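Local coordinates for protein leucyl-trna synthetase (Plasmodium knowlesi, PDB 5FOF) that is the editing domain of a cytosolic leucyl-tRNA synthetase, which probably hydrolyses tRNA(Leu) charged with the wrong amino acid, at residues 188-193 and 247-252; 105-110 and 136-141; 218-223 and 279-284. All blocks are in the same frame, centred on the assembly; numbering follows the deposited sequence.

Contact 1. Residues 188-193 and 247-252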
loop_
_atom_site.group_PDB
_atom_site.type_symbol
_atom_site.label_atom_id
_atom_site.label_comp_id
_atom_site.label_asym_id
_atom_site.label_seq_id
_atom_site.Cartn_x
_atom_site.Cartn_y
_atom_site.Cartn_z
ATOM N N LEU A 188 8.231 -0.762 9.063
ATOM C CA LEU A 188 7.530 -1.587 10.059
ATOM C C LEU A 188 7.738 -3.077 9.851
ATOM O O LEU A 188 7.501 -3.853 10.766
ATOM C CB LEU A 188 6.031 -1.285 10.035
ATOM C CG LEU A 188 5.623 0.186 9.924
ATOM C CD1 LEU A 188 4.121 0.301 9.746
ATOM C CD2 LEU A 188 6.076 1.002 11.122
ATOM N N SER A 189 8.165 -3.484 8.662
ATOM C CA SER A 189 8.287 -4.909 8.325
ATOM C C SER A 189 9.484 -5.546 8.984
ATOM O O SER A 189 10.491 -4.892 9.212
ATOM C CB SER A 189 8.402 -5.109 6.808
ATOM O OG SER A 189 9.181 -4.094 6.233
ATOM N N GLU A 190 9.367 -6.835 9.263
ATOM C CA GLU A 190 10.478 -7.624 9.756
ATOM C C GLU A 190 11.614 -7.656 8.726
ATOM O O GLU A 190 12.742 -7.313 9.065
ATOM C CB GLU A 190 10.012 -9.038 10.090
ATOM C CG GLU A 190 11.040 -9.888 10.823
ATOM C CD GLU A 190 11.076 -11.323 10.342
ATOM O OE1 GLU A 190 10.787 -11.567 9.146
ATOM O OE2 GLU A 190 11.416 -12.208 11.159
ATOM N N LYS A 191 11.321 -8.043 7.483
ATOM C CA LYS A 191 12.351 -8.058 6.427
ATOM C C LYS A 191 12.241 -6.822 5.569
ATOM O O LYS A 191 11.188 -6.183 5.536
ATOM C CB LYS A 191 12.273 -9.333 5.599
ATOM C CG LYS A 191 12.346 -10.565 6.492
ATOM C CD LYS A 191 13.294 -11.653 6.008
ATOM C CE LYS A 191 13.623 -12.615 7.152
ATOM N NZ LYS A 191 13.805 -14.022 6.698
ATOM N N LYS A 192 13.348 -6.459 4.916
ATOM C CA LYS A 192 13.431 -5.205 4.141
ATOM C C LYS A 192 13.521 -5.407 2.630
ATOM O O LYS A 192 13.534 -4.428 1.884
ATOM C CB LYS A 192 14.617 -4.341 4.612
ATOM C CG LYS A 192 14.597 -3.945 6.088
ATOM C CD LYS A 192 13.471 -2.971 6.415
ATOM C CE LYS A 192 13.399 -2.640 7.902
ATOM N NZ LYS A 192 11.994 -2.426 8.361
ATOM N N ASP A 193 13.579 -6.649 2.164
ATOM C CA ASP A 193 13.591 -6.890 0.723
ATOM C C ASP A 193 12.229 -7.448 0.310
ATOM O O ASP A 193 12.037 -8.664 0.177
ATOM C CB ASP A 193 14.797 -7.734 0.234
ATOM C CG ASP A 193 15.195 -8.856 1.181
ATOM O OD1 ASP A 193 14.672 -8.949 2.322
ATOM O OD2 ASP A 193 16.070 -9.642 0.765
ATOM N N HIS A 247 9.811 -16.140 -2.578
ATOM C CA HIS A 247 9.678 -17.092 -1.473
ATOM C C HIS A 247 9.939 -16.500 -0.089
ATOM O O HIS A 247 10.240 -17.236 0.853
ATOM C CB HIS A 247 10.528 -18.330 -1.768
ATOM C CG HIS A 247 10.096 -19.055 -3.004
ATOM N ND1 HIS A 247 10.585 -18.744 -4.258
ATOM C CD2 HIS A 247 9.197 -20.053 -3.187
ATOM C CE1 HIS A 247 10.024 -19.536 -5.155
ATOM N NE2 HIS A 247 9.178 -20.340 -4.532
ATOM N N ASN A 248 9.730 -15.192 0.045
ATOM C CA ASN A 248 9.921 -14.516 1.325
ATOM C C ASN A 248 8.952 -15.026 2.387
ATOM O O ASN A 248 7.770 -15.283 2.103
ATOM C CB ASN A 248 9.731 -13.008 1.204
ATOM C CG ASN A 248 10.647 -12.381 0.178
ATOM O OD1 ASN A 248 11.653 -12.979 -0.215
ATOM N ND2 ASN A 248 10.291 -11.170 -0.276
ATOM N N GLU A 249 9.495 -15.181 3.600
ATOM C CA GLU A 249 8.737 -15.496 4.811
ATOM C C GLU A 249 7.866 -14.291 5.138
ATOM O O GLU A 249 8.229 -13.163 4.825
ATOM C CB GLU A 249 9.699 -15.762 5.998
ATOM C CG GLU A 249 9.048 -16.326 7.279
ATOM C CD GLU A 249 9.519 -15.693 8.608
ATOM O OE1 GLU A 249 10.540 -14.967 8.634
ATOM O OE2 GLU A 249 8.860 -15.932 9.654
ATOM N N SER A 250 6.717 -14.556 5.747
ATOM C CA SER A 250 5.880 -13.544 6.348
ATOM C C SER A 250 5.702 -13.950 7.796
ATOM O O SER A 250 5.078 -14.966 8.074
ATOM C CB SER A 250 4.519 -13.516 5.645
ATOM O OG SER A 250 3.570 -12.715 6.330
ATOM N N PHE A 251 6.252 -13.171 8.719
ATOM C CA PHE A 251 6.037 -13.415 10.137
ATOM C C PHE A 251 4.537 -13.340 10.479
ATOM O O PHE A 251 3.874 -12.350 10.164
ATOM C CB PHE A 251 6.808 -12.389 10.982
ATOM C CG PHE A 251 6.887 -12.748 12.447
ATOM C CD1 PHE A 251 5.814 -12.501 13.308
ATOM C CD2 PHE A 251 8.037 -13.341 12.968
ATOM C CE1 PHE A 251 5.889 -12.849 14.650
ATOM C CE2 PHE A 251 8.116 -13.687 14.310
ATOM C CZ PHE A 251 7.041 -13.440 15.155
ATOM N N SER A 252 4.015 -14.364 11.146
ATOM C CA SER A 252 2.598 -14.411 11.492
ATOM C C SER A 252 2.355 -13.620 12.743
ATOM O O SER A 252 2.844 -13.994 13.802
ATOM C CB SER A 252 2.117 -15.835 11.700
ATOM O OG SER A 252 0.730 -15.835 11.959
HETATM O O HOH W 1 8.245 -11.638 7.717
#
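E190 reaches toward E249 and F251 with its carboxylate, and a water links it to the backbone of the other loop. With CG anti to the backbone N (chi1 -171°), beside the carbonyl carbon, the bent chain carries the carboxylate to E249. E190 OE1 and E249 OE1, acceptors of like charge, lie 3.4 Å apart, the carboxylate planes turned 66° against each other. The water donates to E190 OE1 at 2.9 Å and, more loosely, to E249 O. It accepts from F251 N at 2.7 Å, tying the E190 side chain to the opposite backbone. E190 OE2 comes obliquely to F251 CD2, whose ring also meets Y90 edge-to-face. K191 follows, bent at chi2 and chi4. Its long salt bridge, NZ to E249 OE1 at 3.9 Å, probably offsets part of the charge that the two glutamates bring together. D193 O lies 3.1 Å from N248 ND2. The end-to-end directions of 190-193 and 248-251 are 168° apart, though neither is a strand. Such an arrangement is that of two surface loops bridged by water and charge, here the connection between strands 183-185 and 194-198 and the loop preceding strand 254-255.

Contact 2. Residues 105-110 and 136-141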
loop_
_atom_site.group_PDB
_atom_site.type_symbol
_atom_site.label_atom_id
_atom_site.label_comp_id
_atom_site.label_asym_id
_atom_site.label_seq_id
_atom_site.Cartn_x
_atom_site.Cartn_y
_atom_site.Cartn_z
ATOM N N VAL A 105 1.677 9.295 -10.120
ATOM C CA VAL A 105 2.895 9.639 -9.403
ATOM C C VAL A 105 2.878 11.133 -9.179
ATOM O O VAL A 105 2.739 11.907 -10.129
ATOM C CB VAL A 105 4.136 9.207 -10.200
ATOM C CG1 VAL A 105 5.416 9.578 -9.477
ATOM C CG2 VAL A 105 4.085 7.704 -10.435
ATOM N N THR A 106 2.997 11.541 -7.925
ATOM C CA THR A 106 2.862 12.955 -7.560
ATOM C C THR A 106 3.888 13.302 -6.497
ATOM O O THR A 106 4.697 12.471 -6.113
ATOM C CB THR A 106 1.400 13.293 -7.115
ATOM O OG1 THR A 106 1.253 14.703 -6.875
ATOM C CG2 THR A 106 0.979 12.526 -5.864
ATOM N N LEU A 107 3.869 14.545 -6.057
ATOM C CA LEU A 107 4.711 15.010 -4.974
ATOM C C LEU A 107 3.824 15.369 -3.796
ATOM O O LEU A 107 2.769 15.961 -3.974
ATOM C CB LEU A 107 5.468 16.249 -5.424
ATOM C CG LEU A 107 6.518 16.016 -6.504
ATOM C CD1 LEU A 107 6.952 17.329 -7.124
ATOM C CD2 LEU A 107 7.721 15.295 -5.918
ATOM N N GLY A 108 4.258 15.015 -2.591
ATOM C CA GLY A 108 3.536 15.368 -1.367
ATOM C C GLY A 108 4.439 15.532 -0.169
ATOM O O GLY A 108 5.670 15.479 -0.281
ATOM N N PHE A 109 3.810 15.686 0.992
ATOM C CA PHE A 109 4.499 16.074 2.221
ATOM C C PHE A 109 4.806 14.850 3.058
ATOM O O PHE A 109 4.149 13.814 2.891
ATOM C CB PHE A 109 3.621 17.034 2.995
ATOM C CG PHE A 109 3.112 18.187 2.170
ATOM C CD1 PHE A 109 3.983 19.137 1.673
ATOM C CD2 PHE A 109 1.772 18.323 1.905
ATOM C CE1 PHE A 109 3.518 20.210 0.931
ATOM C CE2 PHE A 109 1.288 19.387 1.153
ATOM C CZ PHE A 109 2.164 20.335 0.669
ATOM N N ASN A 110 5.805 14.974 3.941
ATOM C CA ASN A 110 6.218 13.876 4.844
ATOM C C ASN A 110 5.249 13.669 6.023
ATOM O O ASN A 110 5.015 12.533 6.459
ATOM C CB ASN A 110 7.636 14.117 5.384
ATOM C CG ASN A 110 8.333 12.830 5.790
ATOM O OD1 ASN A 110 8.602 11.974 4.946
ATOM N ND2 ASN A 110 8.633 12.681 7.082
ATOM N N GLU A 136 9.322 16.622 -0.137
ATOM C CA GLU A 136 10.485 15.738 -0.082
ATOM C C GLU A 136 10.172 14.320 -0.538
ATOM O O GLU A 136 11.081 13.515 -0.659
ATOM C CB GLU A 136 11.114 15.734 1.330
ATOM C CG GLU A 136 12.061 16.922 1.616
ATOM C CD GLU A 136 13.435 16.842 0.901
ATOM O OE1 GLU A 136 14.356 16.172 1.443
ATOM O OE2 GLU A 136 13.611 17.476 -0.184
ATOM N N ASN A 137 8.899 14.027 -0.807
ATOM C CA ASN A 137 8.443 12.677 -1.077
ATOM C C ASN A 137 7.724 12.599 -2.413
ATOM O O ASN A 137 6.900 13.458 -2.719
ATOM C CB ASN A 137 7.483 12.226 0.029
ATOM C CG ASN A 137 8.195 11.851 1.320
ATOM O OD1 ASN A 137 9.407 12.011 1.452
ATOM N ND2 ASN A 137 7.434 11.331 2.282
ATOM N N VAL A 138 8.056 11.577 -3.204
ATOM C CA VAL A 138 7.338 11.251 -4.429
ATOM C C VAL A 138 6.381 10.147 -4.051
ATOM O O VAL A 138 6.822 9.055 -3.680
ATOM C CB VAL A 138 8.281 10.741 -5.553
ATOM C CG1 VAL A 138 7.482 10.289 -6.769
ATOM C CG2 VAL A 138 9.269 11.823 -5.949
ATOM N N TYR A 139 5.082 10.423 -4.119
ATOM C CA TYR A 139 4.090 9.415 -3.771
ATOM C C TYR A 139 3.513 8.788 -5.018
ATOM O O TYR A 139 3.329 9.456 -6.035
ATOM C CB TYR A 139 2.960 9.974 -2.911
ATOM C CG TYR A 139 3.361 10.363 -1.517
ATOM C CD1 TYR A 139 4.069 9.489 -0.702
ATOM C CD2 TYR A 139 2.993 11.594 -0.993
ATOM C CE1 TYR A 139 4.448 9.852 0.580
ATOM C CE2 TYR A 139 3.354 11.960 0.289
ATOM C CZ TYR A 139 4.082 11.090 1.071
ATOM O OH TYR A 139 4.445 11.457 2.339
ATOM N N ILE A 140 3.215 7.500 -4.897
ATOM C CA ILE A 140 2.559 6.716 -5.921
ATOM C C ILE A 140 1.256 6.184 -5.312
ATOM O O ILE A 140 1.275 5.553 -4.245
ATOM C CB ILE A 140 3.460 5.546 -6.378
ATOM C CG1 ILE A 140 4.840 6.080 -6.767
ATOM C CG2 ILE A 140 2.830 4.788 -7.546
ATOM C CD1 ILE A 140 5.761 5.068 -7.400
ATOM N N CYS A 141 0.142 6.418 -6.007
ATOM C CA CYS A 141 -1.168 6.003 -5.543
ATOM C C CYS A 141 -2.219 6.087 -6.627
ATOM O O CYS A 141 -2.021 6.767 -7.628
ATOM C CB CYS A 141 -1.610 6.924 -4.430
ATOM S SG CYS A 141 -1.709 8.603 -5.007
#
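T106 and Y139 form one of two hydrogen-bonded pairs in an antiparallel strand pairing. T106 N donates to Y139 O at 2.8 Å, nearly straight at 171°, whereas Y139 N returns to T106 O from above the carbonyl plane. G108 N adds a bond to N137 O, and the CA hydrogens of V105, L107 and V138 point at carbonyl oxygens of the facing strand.

Apolar contacts gather on the face carrying V105, L107, V138 and I140. V105 CG1 meets V138 CG1 at 3.5 Å, and L107 CD2 touches V138 CG2; V105 and I140 lie side by side, pointing the same way.

Side-chain polar bonds hold the end of the pairing. Y139 CG is anti to the carbonyl carbon (chi1 -69°), which swings the ring along G108, CD2 lying 3.8 Å from G108 CA. Its OH is placed only 2.4 Å from F109 O, a donor bond whose length is doubtfully short. N137 CB lies over one ring face, offset toward the rim, while N137 ND2 divides its hydrogens between Y139 OH and N110 OD1, each at 3.0 Å.

The pair lies within the mixed sheet of the editing domain: strand 76-83, whose I78 and L80 touch Y139, runs parallel to 137-141, and strand 170-175 antiparallel to 102-108. Helix 128-134 covers L107, and helix 143-151 packs on T106 and C141.

Contact 3. Residues 218-223 and 279-284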
loop_
_atom_site.group_PDB
_atom_site.type_symbol
_atom_site.label_atom_id
_atom_site.label_comp_id
_atom_site.label_asym_id
_atom_site.label_seq_id
_atom_site.Cartn_x
_atom_site.Cartn_y
_atom_site.Cartn_z
ATOM N N SER A 218 -3.390 -13.308 6.118
ATOM C CA SER A 218 -4.449 -13.021 5.143
ATOM C C SER A 218 -4.617 -14.191 4.184
ATOM O O SER A 218 -3.650 -14.633 3.557
ATOM C CB SER A 218 -4.142 -11.740 4.375
ATOM O OG SER A 218 -4.868 -11.655 3.147
ATOM N N ALA A 219 -5.850 -14.680 4.057
ATOM C CA ALA A 219 -6.142 -15.806 3.171
ATOM C C ALA A 219 -5.999 -15.399 1.716
ATOM O O ALA A 219 -5.551 -16.182 0.890
ATOM C CB ALA A 219 -7.538 -16.327 3.440
ATOM N N ASP A 220 -6.368 -14.156 1.426
ATOM C CA ASP A 220 -6.314 -13.592 0.081
ATOM C C ASP A 220 -4.856 -13.393 -0.363
ATOM O O ASP A 220 -4.500 -13.685 -1.513
ATOM C CB ASP A 220 -7.082 -12.267 0.104
ATOM C CG ASP A 220 -7.292 -11.655 -1.272
ATOM O OD1 ASP A 220 -7.327 -12.380 -2.298
ATOM O OD2 ASP A 220 -7.444 -10.413 -1.332
ATOM N N ASP A 221 -4.023 -12.894 0.559
ATOM C CA ASP A 221 -2.592 -12.692 0.307
ATOM C C ASP A 221 -1.881 -14.040 0.119
ATOM O O ASP A 221 -1.097 -14.202 -0.818
ATOM C CB ASP A 221 -1.913 -11.890 1.447
ATOM C CG ASP A 221 -2.496 -10.469 1.639
ATOM O OD1 ASP A 221 -3.175 -9.915 0.734
ATOM O OD2 ASP A 221 -2.247 -9.902 2.726
ATOM N N TYR A 222 -2.163 -15.003 0.993
ATOM C CA TYR A 222 -1.602 -16.369 0.837
ATOM C C TYR A 222 -1.950 -17.014 -0.517
ATOM O O TYR A 222 -1.126 -17.714 -1.102
ATOM C CB TYR A 222 -2.082 -17.297 1.970
ATOM C CG TYR A 222 -1.417 -18.666 2.013
ATOM C CD1 TYR A 222 -1.926 -19.742 1.287
ATOM C CD2 TYR A 222 -0.299 -18.896 2.812
ATOM C CE1 TYR A 222 -1.324 -20.998 1.335
ATOM C CE2 TYR A 222 0.306 -20.143 2.865
ATOM C CZ TYR A 222 -0.206 -21.190 2.126
ATOM O OH TYR A 222 0.400 -22.423 2.200
ATOM N N ALA A 223 -3.175 -16.789 -0.980
ATOM C CA ALA A 223 -3.687 -17.407 -2.192
ATOM C C ALA A 223 -3.071 -16.781 -3.424
ATOM O O ALA A 223 -2.837 -17.458 -4.409
ATOM C CB ALA A 223 -5.206 -17.265 -2.251
ATOM N N ALA A 279 -14.261 -17.237 -6.516
ATOM C CA ALA A 279 -15.357 -16.398 -6.042
ATOM C C ALA A 279 -15.728 -16.698 -4.590
ATOM O O ALA A 279 -16.226 -15.820 -3.892
ATOM C CB ALA A 279 -16.565 -16.557 -6.947
ATOM N N LYS A 280 -15.477 -17.937 -4.153
ATOM C CA LYS A 280 -15.650 -18.364 -2.752
ATOM C C LYS A 280 -14.827 -17.552 -1.738
ATOM O O LYS A 280 -15.221 -17.400 -0.570
ATOM C CB LYS A 280 -15.273 -19.847 -2.643
ATOM C CG LYS A 280 -15.541 -20.501 -1.301
ATOM C CD LYS A 280 -15.000 -21.921 -1.290
ATOM C CE LYS A 280 -15.390 -22.646 -0.008
ATOM N NZ LYS A 280 -15.109 -24.111 -0.070
ATOM N N LEU A 281 -13.675 -17.053 -2.180
ATOM C CA LEU A 281 -12.724 -16.381 -1.294
ATOM C C LEU A 281 -13.280 -15.131 -0.627
ATOM O O LEU A 281 -12.947 -14.863 0.521
ATOM C CB LEU A 281 -11.446 -16.036 -2.066
ATOM C CG LEU A 281 -10.194 -15.538 -1.325
ATOM C CD1 LEU A 281 -9.943 -16.261 -0.007
ATOM C CD2 LEU A 281 -8.987 -15.683 -2.245
ATOM N N GLN A 282 -14.139 -14.390 -1.329
ATOM C CA GLN A 282 -14.666 -13.115 -0.817
ATOM C C GLN A 282 -15.235 -13.244 0.599
ATOM O O GLN A 282 -14.958 -12.394 1.451
ATOM C CB GLN A 282 -15.727 -12.529 -1.763
ATOM C CG GLN A 282 -16.117 -11.072 -1.472
ATOM C CD GLN A 282 -14.997 -10.064 -1.739
ATOM O OE1 GLN A 282 -14.793 -9.131 -0.959
ATOM N NE2 GLN A 282 -14.280 -10.241 -2.849
ATOM N N LYS A 283 -15.999 -14.320 0.832
ATOM C CA LYS A 283 -16.578 -14.635 2.159
ATOM C C LYS A 283 -15.599 -15.266 3.173
ATOM O O LYS A 283 -15.760 -15.099 4.395
ATOM C CB LYS A 283 -17.844 -15.516 2.021
ATOM C CG LYS A 283 -19.147 -14.727 1.909
ATOM C CD LYS A 283 -19.551 -14.112 3.250
ATOM C CE LYS A 283 -20.733 -13.165 3.118
ATOM N NZ LYS A 283 -22.021 -13.905 3.056
ATOM N N VAL A 284 -14.605 -16.002 2.680
ATOM C CA VAL A 284 -13.552 -16.524 3.549
ATOM C C VAL A 284 -12.862 -15.332 4.230
ATOM O O VAL A 284 -12.708 -15.308 5.455
ATOM C CB VAL A 284 -12.525 -17.380 2.762
ATOM C CG1 VAL A 284 -11.355 -17.806 3.646
ATOM C CG2 VAL A 284 -13.202 -18.601 2.176
#
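L281 extends toward A219, D220 and A223 because its CG stands anti to the backbone N (chi1 -170°), and a chi2 of 40° spreads the two methyl groups over separate partners. V284, one turn further along, also has CG1 anti to N (chi1 174°), which aims that methyl at the same opposing helix. Small residues receive them. The CB of A219 is met by V284 CG1 at 4.1 Å and by L281 CD1 at 4.2 Å, so this single methyl touches both larger side chains. L281 CD2 meets different partners: it lies 4.1 Å from A223 CB and 3.7 Å from D220 OD1. The side chains of D220 and L281 cross at about a right angle, and the carboxylate oxygen meets the leucine methyl without any polar bond between them. The other oxygen of that carboxylate, D220 OD2, makes a salt bridge to K285, just beyond V284 on helix 281-295.

The first turn of helix 219-230 is fixed by its own cap. S218, at the N-cap position, accepts from D221 N through OG at 3.0 Å, and the bond is fairly straight. Helix 263-270, through Y268, and the loop holding Y276 reach A223 beside the contact.

No hydrogen bond joins the two segments. Their contact is thus small, buried and mostly aliphatic, with one carboxylate oxygen against a leucine methyl, between helices 219-230 and 281-295; the D220 to K285 ion pair supplies a charged link between the same helices alongside it.

The three contacts illustrate different ways of joining distant parts of one chain: solvent-bridged loops, paired strands and apolar helix packing. Contact 1 and contact 3 are interleaved along the sequence, since 218-223 lies between 188-193 and 247-252 while 279-284 follows both. Their centres are 20 Å apart and their nearest atoms about 7 Å, without touching. S216 and D217, just before S218, bond to the 250-252 part of contact 1, which connects the two regions. Contact 2 closes earlier in the chain; its centre is 24 Å from that of contact 1 and 31 Å from that of contact 3, across the chain's centre.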